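Local coordinates for 4'-phospho-dehydrooxetanocin synthase (Bacillus megaterium, PDB 5UL3), which catalyses the oxidative ring contraction of dAMP to an oxetane aldehyde in oxetanocin A biosynthesis, using cobalamin, a [4Fe-4S] cluster and S-adenosylmethionine, at residues Ser53-Glu65 against Val72-Leu84. Sequence-based numbering, arbitrary orientation.
With EDO (1,2-ethanediol), chain O.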
# COMPACT_ATOMS: atom_id res chain seq x y z
N SER A 53 1.39 -25.50 -15.23
CA SER A 53 0.86 -24.95 -13.97
C SER A 53 2.03 -24.83 -13.01
O SER A 53 3.19 -25.07 -13.38
CB SER A 53 -0.28 -25.82 -13.43
OG SER A 53 -0.92 -25.17 -12.32
N GLY A 54 1.75 -24.51 -11.74
CA GLY A 54 2.82 -24.22 -10.81
C GLY A 54 3.37 -22.83 -11.11
O GLY A 54 2.88 -22.13 -11.99
N GLU A 55 4.41 -22.44 -10.37
CA GLU A 55 5.04 -21.13 -10.55
C GLU A 55 6.46 -21.18 -10.00
O GLU A 55 6.78 -22.03 -9.17
CB GLU A 55 4.21 -20.02 -9.88
CG GLU A 55 3.84 -20.31 -8.43
CD GLU A 55 5.01 -20.10 -7.46
OE1 GLU A 55 5.78 -19.14 -7.63
OE2 GLU A 55 5.16 -20.91 -6.53
N THR A 56 7.29 -20.23 -10.46
CA THR A 56 8.72 -20.13 -10.13
C THR A 56 9.39 -21.48 -9.89
O THR A 56 9.67 -22.20 -10.85
CB THR A 56 8.96 -19.18 -8.93
OG1 THR A 56 8.40 -19.70 -7.71
CG2 THR A 56 8.37 -17.79 -9.22
N ASP A 57 9.66 -21.84 -8.63
CA ASP A 57 10.45 -23.02 -8.32
C ASP A 57 9.64 -24.32 -8.29
O ASP A 57 10.15 -25.32 -7.79
CB ASP A 57 11.19 -22.84 -7.00
CG ASP A 57 10.27 -22.77 -5.79
OD1 ASP A 57 9.03 -22.64 -5.93
OD2 ASP A 57 10.80 -22.83 -4.66
N ASN A 58 8.42 -24.32 -8.84
CA ASN A 58 7.65 -25.56 -8.89
C ASN A 58 6.85 -25.64 -10.19
O ASN A 58 5.95 -26.49 -10.31
CB ASN A 58 6.71 -25.68 -7.66
CG ASN A 58 5.79 -24.49 -7.51
OD1 ASN A 58 4.78 -24.37 -8.21
ND2 ASN A 58 6.12 -23.60 -6.57
N THR A 59 7.18 -24.80 -11.17
CA THR A 59 6.47 -24.83 -12.44
C THR A 59 6.57 -26.22 -13.06
O THR A 59 7.63 -26.86 -13.03
CB THR A 59 7.06 -23.78 -13.38
OG1 THR A 59 7.14 -22.51 -12.69
CG2 THR A 59 6.15 -23.60 -14.59
N THR A 60 5.45 -26.68 -13.60
CA THR A 60 5.26 -28.07 -14.01
C THR A 60 4.63 -28.10 -15.39
O THR A 60 3.69 -27.36 -15.65
CB THR A 60 4.34 -28.82 -13.03
OG1 THR A 60 4.86 -28.72 -11.71
CG2 THR A 60 4.26 -30.31 -13.41
N LEU A 61 5.13 -28.98 -16.26
CA LEU A 61 4.54 -29.22 -17.57
C LEU A 61 3.92 -30.61 -17.62
O LEU A 61 4.57 -31.59 -17.23
CB LEU A 61 5.59 -29.08 -18.67
CG LEU A 61 5.15 -29.46 -20.08
CD1 LEU A 61 4.07 -28.53 -20.59
CD2 LEU A 61 6.35 -29.46 -21.02
N TYR A 62 2.67 -30.69 -18.06
CA TYR A 62 2.01 -31.95 -18.37
C TYR A 62 1.92 -32.07 -19.89
O TYR A 62 1.43 -31.16 -20.56
CB TYR A 62 0.60 -32.02 -17.76
CG TYR A 62 0.61 -31.78 -16.28
CD1 TYR A 62 0.58 -30.49 -15.75
CD2 TYR A 62 0.64 -32.85 -15.39
CE1 TYR A 62 0.60 -30.29 -14.36
CE2 TYR A 62 0.65 -32.66 -14.02
CZ TYR A 62 0.63 -31.38 -13.52
OH TYR A 62 0.65 -31.21 -12.15
N VAL A 63 2.41 -33.18 -20.41
CA VAL A 63 2.26 -33.50 -21.83
C VAL A 63 1.28 -34.66 -21.89
O VAL A 63 1.59 -35.76 -21.44
CB VAL A 63 3.60 -33.86 -22.49
CG1 VAL A 63 3.41 -33.96 -24.01
CG2 VAL A 63 4.65 -32.82 -22.14
N ILE A 64 0.08 -34.40 -22.40
CA ILE A 64 -0.97 -35.41 -22.49
C ILE A 64 -0.87 -36.06 -23.86
O ILE A 64 -1.28 -35.47 -24.86
CB ILE A 64 -2.35 -34.81 -22.25
CG1 ILE A 64 -2.43 -34.18 -20.85
CG2 ILE A 64 -3.41 -35.88 -22.41
CD1 ILE A 64 -3.77 -33.54 -20.55
N GLU A 65 -0.29 -37.26 -23.92
CA GLU A 65 -0.27 -38.02 -25.17
C GLU A 65 -1.68 -38.42 -25.55
O GLU A 65 -2.20 -37.99 -26.59
CB GLU A 65 0.61 -39.26 -25.06
CG GLU A 65 2.06 -39.01 -25.41
CD GLU A 65 2.80 -40.30 -25.71
OE1 GLU A 65 2.30 -41.08 -26.55
OE2 GLU A 65 3.87 -40.54 -25.10
N VAL A 72 4.81 -35.94 -17.04
CA VAL A 72 4.88 -34.81 -16.11
C VAL A 72 6.35 -34.45 -15.92
O VAL A 72 7.15 -35.29 -15.51
CB VAL A 72 4.22 -35.13 -14.76
CG1 VAL A 72 4.10 -33.85 -13.91
CG2 VAL A 72 2.84 -35.77 -14.97
N PHE A 73 6.68 -33.18 -16.18
CA PHE A 73 8.03 -32.63 -16.04
C PHE A 73 8.04 -31.57 -14.95
O PHE A 73 7.25 -30.62 -15.01
CB PHE A 73 8.50 -31.99 -17.34
CG PHE A 73 8.62 -32.95 -18.50
CD1 PHE A 73 7.55 -33.19 -19.34
CD2 PHE A 73 9.82 -33.60 -18.75
CE1 PHE A 73 7.66 -34.08 -20.41
CE2 PHE A 73 9.95 -34.49 -19.82
CZ PHE A 73 8.87 -34.72 -20.64
N SER A 74 8.96 -31.70 -13.99
CA SER A 74 9.08 -30.75 -12.88
C SER A 74 10.55 -30.42 -12.69
O SER A 74 11.21 -30.94 -11.78
CB SER A 74 8.45 -31.32 -11.61
OG SER A 74 8.54 -30.39 -10.54
N PRO A 75 11.10 -29.53 -13.52
CA PRO A 75 12.56 -29.32 -13.52
C PRO A 75 13.09 -28.65 -12.28
O PRO A 75 14.29 -28.77 -12.00
CB PRO A 75 12.79 -28.45 -14.76
CG PRO A 75 11.49 -27.83 -15.07
CD PRO A 75 10.41 -28.75 -14.55
N ASN A 76 12.25 -27.94 -11.52
CA ASN A 76 12.69 -27.15 -10.38
C ASN A 76 12.34 -27.76 -9.04
O ASN A 76 12.76 -27.22 -8.01
CB ASN A 76 12.10 -25.73 -10.46
CG ASN A 76 12.49 -25.02 -11.73
OD1 ASN A 76 13.49 -25.38 -12.35
ND2 ASN A 76 11.72 -24.01 -12.13
N ARG A 77 11.59 -28.85 -9.00
CA ARG A 77 11.19 -29.39 -7.72
C ARG A 77 10.86 -30.87 -7.85
O ARG A 77 10.32 -31.31 -8.87
CB ARG A 77 9.99 -28.63 -7.13
CG ARG A 77 9.73 -28.98 -5.67
CD ARG A 77 8.75 -28.05 -4.99
NE ARG A 77 7.37 -28.34 -5.36
CZ ARG A 77 6.31 -27.81 -4.75
NH1 ARG A 77 5.08 -28.12 -5.14
NH2 ARG A 77 6.47 -26.95 -3.76
N ASP A 78 11.21 -31.62 -6.81
CA ASP A 78 10.82 -33.02 -6.67
C ASP A 78 9.34 -33.18 -6.98
O ASP A 78 8.49 -32.57 -6.33
CB ASP A 78 11.13 -33.50 -5.25
CG ASP A 78 10.88 -35.00 -5.03
OD1 ASP A 78 10.49 -35.71 -5.98
OD2 ASP A 78 11.08 -35.47 -3.89
N LEU A 79 9.05 -34.01 -7.99
CA LEU A 79 7.67 -34.26 -8.38
C LEU A 79 6.82 -34.81 -7.23
O LEU A 79 5.60 -34.64 -7.21
CB LEU A 79 7.66 -35.23 -9.56
CG LEU A 79 6.43 -35.36 -10.43
CD1 LEU A 79 6.03 -34.00 -10.92
CD2 LEU A 79 6.80 -36.27 -11.60
N ARG A 80 7.45 -35.46 -6.25
CA ARG A 80 6.67 -36.01 -5.14
C ARG A 80 5.97 -34.92 -4.33
O ARG A 80 5.02 -35.22 -3.60
CB ARG A 80 7.58 -36.86 -4.25
CG ARG A 80 8.23 -38.02 -5.04
CD ARG A 80 9.15 -38.87 -4.15
NE ARG A 80 10.15 -38.05 -3.48
CZ ARG A 80 10.92 -38.47 -2.48
NH1 ARG A 80 10.80 -39.72 -2.03
NH2 ARG A 80 11.80 -37.65 -1.92
N GLU A 81 6.38 -33.66 -4.47
CA GLU A 81 5.73 -32.57 -3.76
C GLU A 81 4.61 -31.91 -4.57
O GLU A 81 3.99 -30.96 -4.08
CB GLU A 81 6.77 -31.51 -3.35
CG GLU A 81 7.82 -32.04 -2.40
CD GLU A 81 8.96 -31.06 -2.17
OE1 GLU A 81 8.71 -29.84 -2.19
OE2 GLU A 81 10.10 -31.53 -1.98
N ASN A 82 4.33 -32.39 -5.77
CA ASN A 82 3.31 -31.80 -6.64
C ASN A 82 1.92 -31.92 -6.00
O ASN A 82 1.47 -33.05 -5.71
CB ASN A 82 3.39 -32.52 -7.99
CG ASN A 82 2.38 -32.02 -9.01
OD1 ASN A 82 1.20 -31.86 -8.72
ND2 ASN A 82 2.86 -31.79 -10.22
N PRO A 83 1.21 -30.81 -5.77
CA PRO A 83 -0.03 -30.88 -5.00
C PRO A 83 -1.18 -31.44 -5.80
O PRO A 83 -2.11 -32.02 -5.22
CB PRO A 83 -0.28 -29.41 -4.61
CG PRO A 83 0.31 -28.63 -5.78
CD PRO A 83 1.55 -29.43 -6.18
N LEU A 84 -1.14 -31.27 -7.13
CA LEU A 84 -2.19 -31.82 -7.97
C LEU A 84 -2.10 -33.34 -7.99
O LEU A 84 -3.12 -34.03 -7.84
CB LEU A 84 -2.10 -31.27 -9.40
CG LEU A 84 -3.23 -31.69 -10.34
CD1 LEU A 84 -3.46 -30.59 -11.38
CD2 LEU A 84 -2.90 -33.02 -11.09
C1 EDO O . 16.21 -31.22 -12.78
O1 EDO O . 15.70 -30.42 -13.86
C2 EDO O . 17.23 -30.36 -12.04
O2 EDO O . 17.71 -31.05 -10.88
O HOH W 1 8.22 -24.68 -3.92
O HOH W 2 9.31 -27.80 -11.28
O HOH W 3 5.77 -30.50 -9.86
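L61 and F73 form an antiparallel hydrogen-bonded pair: F73 N donates to L61 O (2.8 Å) and L61 N to F73 O (3.0 Å). The next pair, Y62 with V72, is non-hydrogen-bonded.

On one face the Y62 ring lies beside V72, with CE2 3.7 Å from V72 CG1. That methyl also meets T60 CG2. On the other face, the F73 ring packs against L17 of helix 7-21. V63 CG2 reaches the edge of this ring, 3.7 Å from CE1.

Polar side chains tie the following loop back. N82 ND2 donates to Y62 OH (3.0 Å, 164°), which lies in the amide plane; ring and amide planes stand 78° apart. Y62 OH is also hydrogen-bonded to Q151 OE1. N82 is the N-cap of helix 83-88; chi1 -180° puts CG anti to the backbone N and brings the amide end up to Y62 OH. N76 ND2 donates to T56 O (3.0 Å), and N76 OD1 is hydrogen-bonded to K18 NZ.

N58 CB, an aliphatic carbon, sits over the centre of one face of the R77 guanidinium. E81 CB lies over the opposite face, offset toward its rim.

One water donates to T59 O and S74 OG; a second donates to T60 OG1 and S74 OG.

A type I turn, S74 to R77, follows strand 69-73, away from the cofactor sites. The arrangement is a beta hairpin, strands 60-64 and 69-73, central in a four-stranded antiparallel sheet.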